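Local coordinates for protein argonaute (Methanocaldococcus jannaschii, PDB 5G5S) that uses short single-stranded DNA guides to bind complementary target strands and slice the target DNA, and may defend against invading genetic elements, at residues A[574-588]-A[638-650]. Numbering follows the deposited sequence.
Sequences FIQNSERNDLKEISK and LSTWLRFNCGNEE
Ser587, near the end of helix 577-590, meets the beta hairpin of strands 636-645 and 648-652 at its type I' turn, Asn645 to Asn648, in the RNase H-like PIWI domain. Its hydroxyl works both ways: OG donates to the carbonyl of Lys584 one turn back (2.7 Å to Lys584 O) and accepts the N-H of Gly647 (3.3 Å from Gly647 N to Ser587 OG, 151° at the hydrogen). A chi1 of 69°, which sets OG between the backbone N and the carbonyl carbon, places it within reach of both partners. Lys584 O is also met by a nearly straight CA-H...O contact from Gly647, whose CA lies 3.2 Å from that oxygen. Within the turn, the backbone N-H and C=O of Asn645 pair with the C=O and N-H of Asn648, while Asn645 ND2 is hydrogen-bonded to Asn593 OD1 on the adjoining strand 593-600.

Beside the turn, Phe644 packs one ring face against the helix, with Leu583 CB 3.6 Å from the ring centroid and almost on its normal. Leu583 reaches on to Leu547 and Ile551 of helix 547-556.

Glu649, on the second hairpin strand, extends to Arg580, forming a salt bridge (Arg580 NH1 to Glu649 OE1, 3.1 Å) whose component hydrogen bonds are weak; the guanidinium and carboxylate planes are turned 82° apart. Arg580 is gripped more firmly from within its own segment: NH2 points almost straight at Asn577 OD1, 2.8 Å away, with OD1 lying in the guanidinium plane. At the opposite end of the contact, Thr640 CG2 touches the ring edge of Phe574, 3.4 Å from CD1.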
loop_
_atom_site.group_PDB
_atom_site.type_symbol
_atom_site.label_atom_id
_atom_site.label_comp_id
_atom_site.label_asym_id
_atom_site.label_seq_id
_atom_site.Cartn_x
_atom_site.Cartn_y
_atom_site.Cartn_z
ATOM N N PHE A 574 -12.576 5.014 -3.197
ATOM C CA PHE A 574 -13.748 5.167 -4.047
ATOM C C PHE A 574 -14.051 6.605 -4.360
ATOM O O PHE A 574 -13.645 7.504 -3.620
ATOM C CB PHE A 574 -14.963 4.414 -3.491
ATOM C CG PHE A 574 -14.686 2.943 -3.302
ATOM C CD1 PHE A 574 -14.584 2.090 -4.396
ATOM C CD2 PHE A 574 -14.477 2.414 -2.033
ATOM C CE1 PHE A 574 -14.298 0.730 -4.221
ATOM C CE2 PHE A 574 -14.206 1.054 -1.860
ATOM C CZ PHE A 574 -14.113 0.223 -2.955
ATOM N N ILE A 575 -14.703 6.826 -5.503
ATOM C CA ILE A 575 -15.099 8.153 -5.980
ATOM C C ILE A 575 -16.356 8.546 -5.222
ATOM O O ILE A 575 -17.253 7.716 -5.065
ATOM C CB ILE A 575 -15.287 8.105 -7.537
ATOM C CG1 ILE A 575 -13.939 7.898 -8.293
ATOM C CG2 ILE A 575 -16.099 9.260 -8.122
ATOM C CD1 ILE A 575 -12.867 9.031 -8.188
ATOM N N GLN A 576 -16.396 9.790 -4.703
ATOM C CA GLN A 576 -17.573 10.341 -4.018
ATOM C C GLN A 576 -18.556 10.770 -5.113
ATOM O O GLN A 576 -18.132 11.031 -6.241
ATOM C CB GLN A 576 -17.186 11.555 -3.154
ATOM C CG GLN A 576 -17.840 11.585 -1.765
ATOM C CD GLN A 576 -19.318 11.934 -1.767
ATOM O OE1 GLN A 576 -20.190 11.057 -1.686
ATOM N NE2 GLN A 576 -19.637 13.223 -1.836
ATOM N N ASN A 577 -19.853 10.843 -4.789
ATOM C CA ASN A 577 -20.912 11.248 -5.720
ATOM C C ASN A 577 -20.708 12.646 -6.332
ATOM O O ASN A 577 -21.010 12.845 -7.510
ATOM C CB ASN A 577 -22.271 11.154 -5.049
ATOM C CG ASN A 577 -23.302 10.505 -5.924
ATOM O OD1 ASN A 577 -24.000 11.172 -6.700
ATOM N ND2 ASN A 577 -23.403 9.184 -5.838
ATOM N N SER A 578 -20.176 13.595 -5.537
ATOM C CA SER A 578 -19.894 14.973 -5.957
ATOM C C SER A 578 -18.834 15.028 -7.068
ATOM O O SER A 578 -18.919 15.884 -7.952
ATOM C CB SER A 578 -19.449 15.813 -4.763
ATOM O OG SER A 578 -18.241 15.309 -4.213
ATOM N N GLU A 579 -17.850 14.106 -7.021
ATOM C CA GLU A 579 -16.758 13.984 -7.987
ATOM C C GLU A 579 -17.250 13.572 -9.380
ATOM O O GLU A 579 -16.673 14.025 -10.370
ATOM C CB GLU A 579 -15.725 12.946 -7.514
ATOM C CG GLU A 579 -14.852 13.341 -6.339
ATOM C CD GLU A 579 -13.935 12.221 -5.884
ATOM O OE1 GLU A 579 -12.864 12.028 -6.503
ATOM O OE2 GLU A 579 -14.302 11.515 -4.917
ATOM N N ARG A 580 -18.274 12.681 -9.453
ATOM C CA ARG A 580 -18.825 12.113 -10.692
ATOM C C ARG A 580 -19.193 13.142 -11.752
ATOM O O ARG A 580 -18.788 12.996 -12.901
ATOM C CB ARG A 580 -19.998 11.153 -10.413
ATOM C CG ARG A 580 -19.590 9.871 -9.674
ATOM C CD ARG A 580 -20.679 8.806 -9.654
ATOM N NE ARG A 580 -21.938 9.269 -9.061
ATOM C CZ ARG A 580 -23.150 8.957 -9.519
ATOM N NH1 ARG A 580 -23.286 8.181 -10.588
ATOM N NH2 ARG A 580 -24.234 9.426 -8.916
ATOM N N ASN A 581 -19.916 14.191 -11.362
ATOM C CA ASN A 581 -20.320 15.268 -12.262
ATOM C C ASN A 581 -19.136 16.138 -12.667
ATOM O O ASN A 581 -19.091 16.601 -13.807
ATOM C CB ASN A 581 -21.413 16.119 -11.641
ATOM C CG ASN A 581 -21.884 17.218 -12.564
ATOM O OD1 ASN A 581 -22.565 16.966 -13.566
ATOM N ND2 ASN A 581 -21.431 18.442 -12.306
ATOM N N ASP A 582 -18.199 16.383 -11.735
ATOM C CA ASP A 582 -16.999 17.175 -12.004
ATOM C C ASP A 582 -16.102 16.434 -13.001
ATOM O O ASP A 582 -15.500 17.073 -13.869
ATOM C CB ASP A 582 -16.230 17.466 -10.700
ATOM C CG ASP A 582 -16.858 18.483 -9.760
ATOM O OD1 ASP A 582 -18.083 18.710 -9.856
ATOM O OD2 ASP A 582 -16.131 19.014 -8.891
ATOM N N LEU A 583 -16.036 15.085 -12.882
ATOM C CA LEU A 583 -15.259 14.231 -13.782
ATOM C C LEU A 583 -15.907 14.146 -15.154
ATOM O O LEU A 583 -15.192 14.101 -16.151
ATOM C CB LEU A 583 -14.990 12.851 -13.184
ATOM C CG LEU A 583 -14.006 12.790 -12.007
ATOM C CD1 LEU A 583 -13.950 11.397 -11.435
ATOM C CD2 LEU A 583 -12.609 13.264 -12.406
ATOM N N LYS A 584 -17.255 14.210 -15.209
ATOM C CA LYS A 584 -18.040 14.270 -16.445
ATOM C C LYS A 584 -17.692 15.560 -17.206
ATOM O O LYS A 584 -17.439 15.495 -18.403
ATOM C CB LYS A 584 -19.550 14.230 -16.150
ATOM C CG LYS A 584 -20.105 12.823 -15.994
ATOM C CD LYS A 584 -21.630 12.800 -16.120
ATOM C CE LYS A 584 -22.326 12.713 -14.787
ATOM N NZ LYS A 584 -23.801 12.838 -14.931
ATOM N N GLU A 585 -17.617 16.710 -16.496
ATOM C CA GLU A 585 -17.276 18.025 -17.065
ATOM C C GLU A 585 -15.811 18.120 -17.508
ATOM O O GLU A 585 -15.540 18.670 -18.572
ATOM C CB GLU A 585 -17.634 19.177 -16.099
ATOM C CG GLU A 585 -19.119 19.308 -15.779
ATOM C CD GLU A 585 -20.044 19.448 -16.972
ATOM O OE1 GLU A 585 -19.953 20.479 -17.678
ATOM O OE2 GLU A 585 -20.848 18.518 -17.210
ATOM N N ILE A 586 -14.880 17.588 -16.698
ATOM C CA ILE A 586 -13.442 17.566 -16.973
ATOM C C ILE A 586 -13.114 16.811 -18.279
ATOM O O ILE A 586 -12.281 17.286 -19.054
ATOM C CB ILE A 586 -12.639 17.087 -15.716
ATOM C CG1 ILE A 586 -11.987 18.276 -15.008
ATOM C CG2 ILE A 586 -11.598 16.009 -16.022
ATOM C CD1 ILE A 586 -11.738 18.073 -13.524
ATOM N N SER A 587 -13.791 15.663 -18.529
ATOM C CA SER A 587 -13.592 14.838 -19.721
ATOM C C SER A 587 -13.943 15.605 -20.985
ATOM O O SER A 587 -13.214 15.510 -21.975
ATOM C CB SER A 587 -14.390 13.536 -19.634
ATOM O OG SER A 587 -15.793 13.750 -19.710
ATOM N N LYS A 588 -15.056 16.375 -20.956
ATOM C CA LYS A 588 -15.430 17.174 -22.115
ATOM C C LYS A 588 -14.591 18.445 -22.239
ATOM O O LYS A 588 -14.287 18.855 -23.354
ATOM C CB LYS A 588 -16.951 17.373 -22.267
ATOM C CG LYS A 588 -17.650 18.251 -21.245
ATOM C CD LYS A 588 -19.131 18.300 -21.590
ATOM C CE LYS A 588 -19.952 19.084 -20.601
ATOM N NZ LYS A 588 -21.372 19.189 -21.027
ATOM N N LEU A 638 -10.127 -5.644 -7.046
ATOM C CA LEU A 638 -10.311 -4.662 -8.121
ATOM C C LEU A 638 -11.801 -4.330 -8.162
ATOM O O LEU A 638 -12.631 -5.229 -8.126
ATOM C CB LEU A 638 -9.813 -5.186 -9.476
ATOM C CG LEU A 638 -8.442 -5.864 -9.473
ATOM C CD1 LEU A 638 -8.124 -6.432 -10.833
ATOM C CD2 LEU A 638 -7.328 -4.913 -9.011
ATOM N N SER A 639 -12.141 -3.042 -8.132
ATOM C CA SER A 639 -13.537 -2.631 -8.053
ATOM C C SER A 639 -13.781 -1.342 -8.810
ATOM O O SER A 639 -12.868 -0.528 -8.975
ATOM C CB SER A 639 -13.906 -2.428 -6.582
ATOM O OG SER A 639 -15.261 -2.062 -6.407
ATOM N N THR A 640 -15.057 -1.123 -9.175
ATOM C CA THR A 640 -15.625 0.078 -9.795
ATOM C C THR A 640 -14.754 0.765 -10.838
ATOM O O THR A 640 -14.203 1.838 -10.614
ATOM C CB THR A 640 -16.351 0.990 -8.768
ATOM O OG1 THR A 640 -16.459 2.338 -9.245
ATOM C CG2 THR A 640 -15.713 0.993 -7.427
ATOM N N TRP A 641 -14.628 0.105 -11.980
ATOM C CA TRP A 641 -13.909 0.614 -13.126
ATOM C C TRP A 641 -14.897 1.544 -13.839
ATOM O O TRP A 641 -15.971 1.109 -14.278
ATOM C CB TRP A 641 -13.464 -0.564 -13.999
ATOM C CG TRP A 641 -12.595 -0.218 -15.175
ATOM C CD1 TRP A 641 -11.895 0.942 -15.386
ATOM C CD2 TRP A 641 -12.324 -1.065 -16.299
ATOM N NE1 TRP A 641 -11.169 0.850 -16.551
ATOM C CE2 TRP A 641 -11.433 -0.367 -17.146
ATOM C CE3 TRP A 641 -12.761 -2.345 -16.681
ATOM C CZ2 TRP A 641 -11.017 -0.886 -18.379
ATOM C CZ3 TRP A 641 -12.320 -2.870 -17.885
ATOM C CH2 TRP A 641 -11.445 -2.150 -18.711
ATOM N N LEU A 642 -14.574 2.837 -13.850
ATOM C CA LEU A 642 -15.404 3.894 -14.423
ATOM C C LEU A 642 -14.730 4.578 -15.594
ATOM O O LEU A 642 -13.508 4.651 -15.654
ATOM C CB LEU A 642 -15.754 4.946 -13.353
ATOM C CG LEU A 642 -16.546 4.458 -12.126
ATOM C CD1 LEU A 642 -16.421 5.439 -10.969
ATOM C CD2 LEU A 642 -18.010 4.173 -12.486
ATOM N N ARG A 643 -15.542 5.086 -16.525
ATOM C CA ARG A 643 -15.072 5.789 -17.709
ATOM C C ARG A 643 -15.813 7.098 -17.885
ATOM O O ARG A 643 -17.040 7.096 -17.993
ATOM C CB ARG A 643 -15.224 4.902 -18.957
ATOM C CG ARG A 643 -14.873 5.623 -20.259
ATOM C CD ARG A 643 -15.036 4.726 -21.447
ATOM N NE ARG A 643 -14.035 3.658 -21.464
ATOM C CZ ARG A 643 -14.173 2.515 -22.123
ATOM N NH1 ARG A 643 -15.275 2.271 -22.816
ATOM N NH2 ARG A 643 -13.219 1.596 -22.074
ATOM N N PHE A 644 -15.058 8.214 -17.933
ATOM C CA PHE A 644 -15.591 9.554 -18.196
ATOM C C PHE A 644 -15.085 9.948 -19.566
ATOM O O PHE A 644 -13.879 10.080 -19.774
ATOM C CB PHE A 644 -15.190 10.577 -17.108
ATOM C CG PHE A 644 -15.643 10.147 -15.733
ATOM C CD1 PHE A 644 -14.836 9.336 -14.939
ATOM C CD2 PHE A 644 -16.906 10.497 -15.258
ATOM C CE1 PHE A 644 -15.278 8.897 -13.691
ATOM C CE2 PHE A 644 -17.335 10.078 -13.996
ATOM C CZ PHE A 644 -16.512 9.297 -13.213
ATOM N N ASN A 645 -16.013 10.088 -20.510
ATOM C CA ASN A 645 -15.723 10.390 -21.907
ATOM C C ASN A 645 -16.886 11.198 -22.498
ATOM O O ASN A 645 -18.046 10.802 -22.343
ATOM C CB ASN A 645 -15.533 9.052 -22.684
ATOM C CG ASN A 645 -14.949 9.156 -24.079
ATOM O OD1 ASN A 645 -15.227 10.077 -24.833
ATOM N ND2 ASN A 645 -14.183 8.156 -24.491
ATOM N N CYS A 646 -16.580 12.328 -23.161
ATOM C CA CYS A 646 -17.586 13.179 -23.815
ATOM C C CYS A 646 -18.743 13.615 -22.891
ATOM O O CYS A 646 -19.904 13.640 -23.317
ATOM C CB CYS A 646 -18.105 12.507 -25.089
ATOM S SG CYS A 646 -18.781 13.657 -26.310
ATOM N N GLY A 647 -18.420 13.921 -21.637
ATOM C CA GLY A 647 -19.407 14.348 -20.653
ATOM C C GLY A 647 -20.283 13.237 -20.102
ATOM O O GLY A 647 -21.239 13.517 -19.373
ATOM N N ASN A 648 -19.967 11.969 -20.434
ATOM C CA ASN A 648 -20.747 10.825 -19.954
ATOM C C ASN A 648 -19.986 9.986 -18.956
ATOM O O ASN A 648 -18.761 9.912 -19.016
ATOM C CB ASN A 648 -21.225 9.924 -21.108
ATOM C CG ASN A 648 -21.951 10.618 -22.227
ATOM O OD1 ASN A 648 -21.602 10.453 -23.401
ATOM N ND2 ASN A 648 -22.986 11.389 -21.900
ATOM N N GLU A 649 -20.728 9.336 -18.053
ATOM C CA GLU A 649 -20.202 8.414 -17.057
ATOM C C GLU A 649 -20.646 7.004 -17.477
ATOM O O GLU A 649 -21.815 6.792 -17.820
ATOM C CB GLU A 649 -20.719 8.751 -15.649
ATOM C CG GLU A 649 -20.141 7.836 -14.570
ATOM C CD GLU A 649 -20.779 7.958 -13.202
ATOM O OE1 GLU A 649 -21.406 9.005 -12.920
ATOM O OE2 GLU A 649 -20.647 7.000 -12.407
ATOM N N GLU A 650 -19.707 6.048 -17.428
ATOM C CA GLU A 650 -19.928 4.659 -17.823
ATOM C C GLU A 650 -19.181 3.726 -16.875
ATOM O O GLU A 650 -17.979 3.896 -16.648
ATOM C CB GLU A 650 -19.418 4.490 -19.264
ATOM C CG GLU A 650 -19.595 3.145 -19.929
ATOM C CD GLU A 650 -19.093 3.129 -21.364
ATOM O OE1 GLU A 650 -18.696 4.207 -21.868
ATOM O OE2 GLU A 650 -19.113 2.043 -21.990
#